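Local coordinates for DUF3863 domain-containing protein (Parabacteroides distasonis, PDB 3LM3) that is of unknown function but is probably a carbohydrate-active enzyme of the glycoside hydrolase/deacetylase clan, at residues R242-I247 and V282-E287; E248-W253 and E261-E266. All blocks are in the same frame, centred on the assembly; numbering follows the deposited sequence.

Following the chain from the N terminus, well after strand 21-29 has been laid down, the loop 242-247 leads into helix 247-253; the chain then turns into the long helix 255-277 and returns along strand 280-287. Contact 2 closes the short loop between the two helices, with seven residues between 248-253 and 261-266. Contact 1 closes the wider loop between 242-247 and 282-287, so contact 2 is nested inside it. Their centres lie about 8 Å apart, and R242 NE meets E248 O at 2.9 Å, a probable hydrogen bond between them. Together they tie a loop, a helical hairpin and a strand of the parallel sheet into one unit.

Contact 1. Residues R242-I247 and V282-E287; sequences RGVGPI and VANIWE
P246 lies over one face of the W286 indole, and the proline can be followed atom by atom. Its CB faces the six-membered ring, 3.8 Å from W286 CZ2. P246 CG sits over the five-membered ring, 3.6 Å from that centroid and 13° off the normal, which defines a CH-pi contact. P246 CD, the atom next to the proline nitrogen, comes to 3.6 Å from W286 NE1. W306 of helix 296-313 also meets the indole, its ring nearly parallel to it.

One hydrogen bond joins the segments: N284 ND2 donates to V244 O at 2.9 Å. It is bent, with an N-H...O angle of 139°, and the donor stands well above the carbonyl plane. The other end of the amide, N284 OD1, takes a weak bond from I285 N and lies against G245 CA. V244 and N284 run alongside in opposite senses, V244 CG2 passing the amide carbon and reaching A283 O at 3.3 Å. V244 CG1, anti to the carbonyl carbon (chi1 -58°), meets V282 CG1 at 4.0 Å. E266 and F270 of helix 255-277 also touch V282.

All the residues that touch are buried, and strand 280-287 belongs to the parallel sheet. With V244 packed on V282 and the P246 ring laid on the indole face of W286, the chemistry is mostly apolar; one bent amide bond to V244 O is the polar link between the segments, and together these contacts hold the loop before helix 247-253 against the strand.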
ATOM      1  N   ARG A 242      11.626   1.153   2.363  1.00  7.60           N
ATOM      2  CA  ARG A 242      12.185   1.361   1.039  1.00  7.06           C
ATOM      3  C   ARG A 242      11.562   0.469  -0.053  1.00  6.72           C
ATOM      4  O   ARG A 242      11.492  -0.768   0.068  1.00  6.63           O
ATOM      5  CB  ARG A 242      13.687   1.143   1.085  1.00  8.19           C
ATOM      6  CG  ARG A 242      14.353   1.407  -0.245  1.00  7.37           C
ATOM      7  CD  ARG A 242      15.854   1.661  -0.055  1.00  7.88           C
ATOM      8  NE  ARG A 242      16.071   2.975   0.536  1.00  6.87           N
ATOM      9  CZ  ARG A 242      16.572   3.240   1.746  1.00  7.36           C
ATOM     10  NH1 ARG A 242      17.024   2.293   2.554  1.00  7.87           N
ATOM     11  NH2 ARG A 242      16.657   4.497   2.165  1.00  7.35           N
ATOM     12  N   GLY A 243      11.188   1.127  -1.155  1.00  6.52           N
ATOM     13  CA  GLY A 243      10.688   0.469  -2.328  1.00  6.71           C
ATOM     14  C   GLY A 243      10.479   1.475  -3.424  1.00  7.78           C
ATOM     15  O   GLY A 243      11.461   2.040  -3.932  1.00  8.31           O
ATOM     16  N   VAL A 244       9.222   1.754  -3.771  1.00  6.92           N
ATOM     17  CA  VAL A 244       8.911   2.781  -4.758  1.00  7.38           C
ATOM     18  C   VAL A 244       8.602   4.148  -4.177  1.00  6.78           C
ATOM     19  O   VAL A 244       8.534   5.122  -4.921  1.00  8.46           O
ATOM     20  CB  VAL A 244       7.766   2.359  -5.707  1.00  6.91           C
ATOM     21  CG1 VAL A 244       8.098   1.047  -6.450  1.00  8.01           C
ATOM     22  CG2 VAL A 244       6.445   2.260  -4.934  1.00  7.48           C
ATOM     23  N   GLY A 245       8.462   4.237  -2.867  1.00  8.36           N
ATOM     24  CA  GLY A 245       8.120   5.513  -2.264  1.00  7.88           C
ATOM     25  C   GLY A 245       9.273   6.498  -2.459  1.00  9.20           C
ATOM     26  O   GLY A 245      10.455   6.138  -2.312  1.00  7.89           O
ATOM     27  N   PRO A 246       8.984   7.765  -2.772  1.00  9.37           N
ATOM     28  CA  PRO A 246      10.032   8.713  -3.060  1.00  8.51           C
ATOM     29  C   PRO A 246      10.924   9.139  -1.882  1.00  8.21           C
ATOM     30  O   PRO A 246      12.079   9.479  -2.098  1.00  8.71           O
ATOM     31  CB  PRO A 246       9.249   9.931  -3.601  1.00 10.00           C
ATOM     32  CG  PRO A 246       7.894   9.780  -3.012  1.00  9.82           C
ATOM     33  CD  PRO A 246       7.636   8.317  -3.041  1.00  9.06           C
ATOM     34  N   ILE A 247      10.406   9.119  -0.658  1.00  7.53           N
ATOM     35  CA  ILE A 247      11.168   9.601   0.510  0.50  8.41           C
ATOM     36  C   ILE A 247      12.481   8.835   0.670  1.00  8.15           C
ATOM     37  O   ILE A 247      13.560   9.427   0.851  1.00  8.34           O
ATOM     38  CB  ILE A 247      10.324   9.520   1.796  0.50  9.05           C
ATOM     39  CG1 ILE A 247       9.230  10.603   1.762  0.50 11.45           C
ATOM     40  CG2 ILE A 247      11.203   9.643   3.065  0.50  9.43           C
ATOM     41  CD1 ILE A 247       9.745  12.057   1.722  0.50 11.51           C
ATOM     42  N   VAL A 282       1.932  -2.073  -9.058  1.00  6.18           N
ATOM     43  CA  VAL A 282       2.725  -1.223  -8.205  1.00  6.23           C
ATOM     44  C   VAL A 282       1.805  -0.137  -7.651  1.00  6.83           C
ATOM     45  O   VAL A 282       1.030   0.485  -8.394  1.00  7.14           O
ATOM     46  CB  VAL A 282       3.869  -0.568  -9.001  1.00  7.41           C
ATOM     47  CG1 VAL A 282       4.501   0.599  -8.233  1.00  8.55           C
ATOM     48  CG2 VAL A 282       4.900  -1.646  -9.403  1.00  8.24           C
ATOM     49  N   ALA A 283       1.910   0.088  -6.336  1.00  6.37           N
ATOM     50  CA  ALA A 283       1.160   1.116  -5.612  1.00  6.44           C
ATOM     51  C   ALA A 283       2.083   2.189  -5.098  1.00  5.85           C
ATOM     52  O   ALA A 283       3.215   1.897  -4.675  1.00  6.74           O
ATOM     53  CB  ALA A 283       0.425   0.497  -4.425  1.00  7.06           C
ATOM     54  N   ASN A 284       1.652   3.446  -5.110  1.00  6.70           N
ATOM     55  CA  ASN A 284       2.500   4.501  -4.547  1.00  6.53           C
ATOM     56  C   ASN A 284       1.634   5.646  -4.067  1.00  7.90           C
ATOM     57  O   ASN A 284       0.535   5.871  -4.564  1.00  8.04           O
ATOM     58  CB  ASN A 284       3.509   4.977  -5.584  1.00  6.93           C
ATOM     59  CG  ASN A 284       4.837   5.441  -4.990  1.00  7.25           C
ATOM     60  OD1 ASN A 284       5.004   5.561  -3.776  1.00  7.72           O
ATOM     61  ND2 ASN A 284       5.813   5.687  -5.892  1.00  8.02           N
ATOM     62  N   ILE A 285       2.132   6.336  -3.048  1.00  7.94           N
ATOM     63  CA  ILE A 285       1.463   7.493  -2.432  1.00  6.90           C
ATOM     64  C   ILE A 285       2.507   8.590  -2.298  1.00  7.79           C
ATOM     65  O   ILE A 285       3.558   8.368  -1.691  1.00  8.74           O
ATOM     66  CB  ILE A 285       0.828   7.175  -1.083  1.00  7.53           C
ATOM     67  CG1 ILE A 285      -0.265   6.108  -1.247  1.00  8.43           C
ATOM     68  CG2 ILE A 285       0.254   8.470  -0.439  1.00  8.69           C
ATOM     69  CD1 ILE A 285      -0.790   5.509   0.074  1.00 10.16           C
ATOM     70  N   TRP A 286       2.251   9.734  -2.899  1.00  7.50           N
ATOM     71  CA  TRP A 286       3.094  10.930  -2.810  1.00  6.65           C
ATOM     72  C   TRP A 286       2.297  12.030  -2.141  1.00  8.36           C
ATOM     73  O   TRP A 286       1.232  12.438  -2.627  1.00 10.00           O
ATOM     74  CB  TRP A 286       3.514  11.435  -4.185  1.00  8.52           C
ATOM     75  CG  TRP A 286       4.485  10.582  -4.950  1.00  7.27           C
ATOM     76  CD1 TRP A 286       4.455   9.209  -5.091  1.00  8.52           C
ATOM     77  CD2 TRP A 286       5.653  11.013  -5.658  1.00  6.24           C
ATOM     78  NE1 TRP A 286       5.510   8.798  -5.859  1.00  9.22           N
ATOM     79  CE2 TRP A 286       6.269   9.878  -6.207  1.00  7.11           C
ATOM     80  CE3 TRP A 286       6.282  12.251  -5.834  1.00  9.23           C
ATOM     81  CZ2 TRP A 286       7.428   9.953  -6.967  1.00  9.62           C
ATOM     82  CZ3 TRP A 286       7.414  12.310  -6.605  1.00 10.56           C
ATOM     83  CH2 TRP A 286       7.983  11.186  -7.147  1.00 10.94           C
ATOM     84  N   GLU A 287       2.794  12.570  -1.047  1.00  7.65           N
ATOM     85  CA  GLU A 287       2.110  13.666  -0.397  1.00  7.45           C
ATOM     86  C   GLU A 287       2.418  14.973  -1.113  1.00  8.46           C
ATOM     87  O   GLU A 287       3.579  15.260  -1.419  1.00  9.79           O
ATOM     88  CB  GLU A 287       2.546  13.758   1.047  1.00  9.43           C
ATOM     89  CG  GLU A 287       2.227  12.535   1.907  1.00 11.08           C
ATOM     90  CD  GLU A 287       3.156  11.340   1.725  1.00 13.48           C
ATOM     91  OE1 GLU A 287       4.247  11.435   1.099  1.00 10.73           O
ATOM     92  OE2 GLU A 287       2.838  10.282   2.296  1.00 12.36           O
TER

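Contact 2. Residues E248-W253 and E261-E266; sequences ETYKGW and EVMHTE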
ATOM      1  N   GLU A 248      12.393   7.509   0.593  1.00  8.30           N
ATOM      2  CA  GLU A 248      13.538   6.639   0.863  1.00  7.68           C
ATOM      3  C   GLU A 248      14.411   6.382  -0.356  1.00  8.06           C
ATOM      4  O   GLU A 248      15.421   5.662  -0.267  1.00  8.15           O
ATOM      5  CB  GLU A 248      13.060   5.307   1.447  1.00  8.36           C
ATOM      6  CG  GLU A 248      12.282   5.432   2.724  1.00  9.07           C
ATOM      7  CD  GLU A 248      10.827   5.806   2.583  1.00 12.63           C
ATOM      8  OE1 GLU A 248      10.290   5.795   1.464  1.00 11.64           O
ATOM      9  OE2 GLU A 248      10.225   6.127   3.652  1.00 13.84           O
ATOM     10  N   THR A 249      14.033   6.964  -1.499  1.00  6.50           N
ATOM     11  CA  THR A 249      14.719   6.708  -2.763  1.00  6.57           C
ATOM     12  C   THR A 249      15.117   8.026  -3.430  1.00  7.13           C
ATOM     13  O   THR A 249      16.200   8.545  -3.177  1.00  7.64           O
ATOM     14  CB  THR A 249      13.874   5.801  -3.702  1.00  7.13           C
ATOM     15  OG1 THR A 249      12.599   6.418  -3.985  1.00  7.85           O
ATOM     16  CG2 THR A 249      13.672   4.430  -3.068  1.00  8.71           C
ATOM     17  N   TYR A 250      14.248   8.597  -4.262  1.00  7.66           N
ATOM     18  CA  TYR A 250      14.550   9.860  -4.916  1.00  7.31           C
ATOM     19  C   TYR A 250      15.082  10.944  -3.960  1.00  7.67           C
ATOM     20  O   TYR A 250      16.091  11.601  -4.261  1.00  9.67           O
ATOM     21  CB  TYR A 250      13.312  10.399  -5.644  1.00  7.29           C
ATOM     22  CG  TYR A 250      12.926   9.560  -6.835  1.00  7.43           C
ATOM     23  CD1 TYR A 250      13.697   9.557  -7.983  1.00  7.62           C
ATOM     24  CD2 TYR A 250      11.770   8.789  -6.832  1.00  7.13           C
ATOM     25  CE1 TYR A 250      13.352   8.763  -9.064  1.00  7.51           C
ATOM     26  CE2 TYR A 250      11.416   7.987  -7.945  1.00  8.06           C
ATOM     27  CZ  TYR A 250      12.198   7.983  -9.045  1.00  7.73           C
ATOM     28  OH  TYR A 250      11.840   7.156 -10.088  1.00  9.22           O
ATOM     29  N   LYS A 251      14.427  11.123  -2.821  1.00  7.50           N
ATOM     30  CA  LYS A 251      14.835  12.145  -1.846  1.00  8.07           C
ATOM     31  C   LYS A 251      16.056  11.657  -1.060  1.00  7.57           C
ATOM     32  O   LYS A 251      17.099  12.283  -1.102  1.00 10.30           O
ATOM     33  CB  LYS A 251      13.660  12.508  -0.957  1.00  9.34           C
ATOM     34  CG  LYS A 251      13.833  13.767  -0.121  1.00 11.19           C
ATOM     35  CD  LYS A 251      14.681  13.576   1.100  1.00 12.47           C
ATOM     36  CE  LYS A 251      14.100  12.677   2.177  1.00 15.21           C
ATOM     37  NZ  LYS A 251      14.938  12.775   3.450  1.00 15.88           N
ATOM     38  N   GLY A 252      15.937  10.523  -0.373  1.00  8.56           N
ATOM     39  CA  GLY A 252      17.031  10.062   0.485  1.00 10.02           C
ATOM     40  C   GLY A 252      18.344   9.732  -0.196  1.00  9.63           C
ATOM     41  O   GLY A 252      19.438   9.954   0.366  1.00  9.45           O
ATOM     42  N   TRP A 253      18.263   9.201  -1.419  1.00  8.95           N
ATOM     43  CA  TRP A 253      19.464   8.816  -2.138  1.00  8.73           C
ATOM     44  C   TRP A 253      19.863   9.806  -3.234  1.00 10.52           C
ATOM     45  O   TRP A 253      20.914   9.643  -3.833  1.00 11.12           O
ATOM     46  CB  TRP A 253      19.255   7.457  -2.778  1.00  9.81           C
ATOM     47  CG  TRP A 253      19.107   6.300  -1.850  1.00  7.82           C
ATOM     48  CD1 TRP A 253      18.978   6.313  -0.480  1.00  8.25           C
ATOM     49  CD2 TRP A 253      19.087   4.925  -2.234  1.00  7.59           C
ATOM     50  NE1 TRP A 253      18.929   5.040  -0.004  1.00 10.19           N
ATOM     51  CE2 TRP A 253      18.966   4.167  -1.065  1.00  7.38           C
ATOM     52  CE3 TRP A 253      19.188   4.264  -3.461  1.00  8.99           C
ATOM     53  CZ2 TRP A 253      18.939   2.783  -1.076  1.00  8.20           C
ATOM     54  CZ3 TRP A 253      19.167   2.889  -3.476  1.00  9.88           C
ATOM     55  CH2 TRP A 253      19.023   2.158  -2.305  1.00  7.83           C
ATOM     56  N   GLU A 261      16.647   2.232  -7.620  1.00  6.51           N
ATOM     57  CA  GLU A 261      15.969   1.381  -6.635  1.00  6.50           C
ATOM     58  C   GLU A 261      14.462   1.289  -6.923  1.00  5.48           C
ATOM     59  O   GLU A 261      13.862   0.232  -6.784  1.00  7.08           O
ATOM     60  CB  GLU A 261      16.248   1.885  -5.234  1.00  7.70           C
ATOM     61  CG  GLU A 261      15.495   1.165  -4.133  1.00  5.81           C
ATOM     62  CD  GLU A 261      15.724  -0.319  -4.022  1.00  8.23           C
ATOM     63  OE1 GLU A 261      16.737  -0.848  -4.530  1.00  7.98           O
ATOM     64  OE2 GLU A 261      14.852  -0.950  -3.359  1.00  8.68           O
ATOM     65  N   VAL A 262      13.860   2.403  -7.348  1.00  6.27           N
ATOM     66  CA  VAL A 262      12.432   2.401  -7.723  1.00  6.21           C
ATOM     67  C   VAL A 262      12.192   1.484  -8.926  1.00  5.53           C
ATOM     68  O   VAL A 262      11.263   0.671  -8.896  1.00  6.93           O
ATOM     69  CB  VAL A 262      11.934   3.825  -7.990  1.00  6.03           C
ATOM     70  CG1 VAL A 262      10.492   3.814  -8.454  1.00  7.42           C
ATOM     71  CG2 VAL A 262      12.043   4.652  -6.697  1.00  8.21           C
HETATM   72  N   MSE A 263      13.051   1.566  -9.940  1.00  5.97           N
HETATM   73  CA  MSE A 263      12.915   0.666 -11.100  1.00  5.50           C
HETATM   74  C   MSE A 263      13.083  -0.783 -10.700  1.00  6.56           C
HETATM   75  O   MSE A 263      12.327  -1.652 -11.159  1.00  7.27           O
HETATM   76  CB  MSE A 263      13.908   1.027 -12.203  1.00  8.18           C
HETATM   77  CG  MSE A 263      13.684   2.430 -12.808  1.00  7.88           C
HETATM   78 SE   MSE A 263      12.006   2.702 -13.753  0.75  8.38          SE
HETATM   79  CE  MSE A 263      11.020   3.544 -12.300  1.00 12.30           C
ATOM     80  N   HIS A 264      14.076  -1.071  -9.853  1.00  6.84           N
ATOM     81  CA  HIS A 264      14.312  -2.426  -9.378  1.00  6.20           C
ATOM     82  C   HIS A 264      13.073  -2.983  -8.671  1.00  5.96           C
ATOM     83  O   HIS A 264      12.657  -4.126  -8.886  1.00  6.60           O
ATOM     84  CB  HIS A 264      15.496  -2.442  -8.407  1.00  5.79           C
ATOM     85  CG  HIS A 264      15.668  -3.744  -7.694  1.00  6.90           C
ATOM     86  ND1 HIS A 264      16.344  -4.799  -8.260  1.00  9.23           N
ATOM     87  CD2 HIS A 264      15.219  -4.174  -6.486  1.00  8.74           C
ATOM     88  CE1 HIS A 264      16.329  -5.818  -7.418  1.00  8.99           C
ATOM     89  NE2 HIS A 264      15.628  -5.475  -6.348  1.00  8.88           N
ATOM     90  N   THR A 265      12.494  -2.160  -7.795  1.00  6.34           N
ATOM     91  CA  THR A 265      11.326  -2.586  -7.045  1.00  6.22           C
ATOM     92  C   THR A 265      10.155  -2.820  -7.974  1.00  6.90           C
ATOM     93  O   THR A 265       9.437  -3.838  -7.834  1.00  6.95           O
ATOM     94  CB  THR A 265      10.995  -1.594  -5.940  1.00  6.61           C
ATOM     95  OG1 THR A 265      12.127  -1.463  -5.049  1.00  7.79           O
ATOM     96  CG2 THR A 265       9.786  -2.040  -5.145  1.00  6.76           C
ATOM     97  N   GLU A 266       9.966  -1.935  -8.951  1.00  6.23           N
ATOM     98  CA  GLU A 266       8.905  -2.186  -9.933  1.00  6.14           C
ATOM     99  C   GLU A 266       9.126  -3.457 -10.716  1.00  6.77           C
ATOM    100  O   GLU A 266       8.174  -4.167 -11.048  1.00  7.43           O
ATOM    101  CB  GLU A 266       8.706  -1.012 -10.878  1.00  6.08           C
ATOM    102  CG  GLU A 266       8.224   0.208 -10.176  1.00  7.42           C
ATOM    103  CD  GLU A 266       7.780   1.278 -11.125  1.00  8.63           C
ATOM    104  OE1 GLU A 266       8.453   1.491 -12.184  1.00  8.32           O
ATOM    105  OE2 GLU A 266       6.767   1.933 -10.845  1.00  8.70           O
TER
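T249, Y250 and W253 meet E261 and V262 in an almost antiparallel helix-helix contact, formed where helix 247-253 folds back on the first half of helix 255-277. The axes of the short segments make an angle of 164° and approach to 10.3 Å. No hydrogen bond crosses between the segments.

V262 CG2 is the methyl on which the first two side chains converge. T249 OG1 comes to 3.3 Å from V262 CG2, and Y250 CE2 to 3.6 Å from the same methyl; both side chains cross V262 at about a right angle. T249 OG1 lies between the backbone N and the carbonyl carbon (chi1 59°), and its polar partner is G245 O. Y250 OH passes V262 CB at 3.9 Å and is hydrogen-bonded to H259 ND1, while W306 of helix 296-313 touches both Y250 and V262.

On E261 the aliphatic part does the touching. Its CB lies 3.6 Å from W253 CZ3, and its CG, anti to the backbone N (chi1 174°), lies 3.9 Å from T249 CG2. A bend at chi2 follows; E261 OE1 bonds to S348 OG, and E261 OE2 lies close to the like-charged D221 OD2. One turn on, T265 OG1 and T265 N grip E261 O from opposite faces of its plane.

Carbon contacts thus make most of the interface, and cohesion between the segments rests on van der Waals packing. Polar tips reach past it: Y250 OH adds a tie between the helices, T249 OG1 bonds back to the preceding loop, and E261 OE1 leads out of the hairpin.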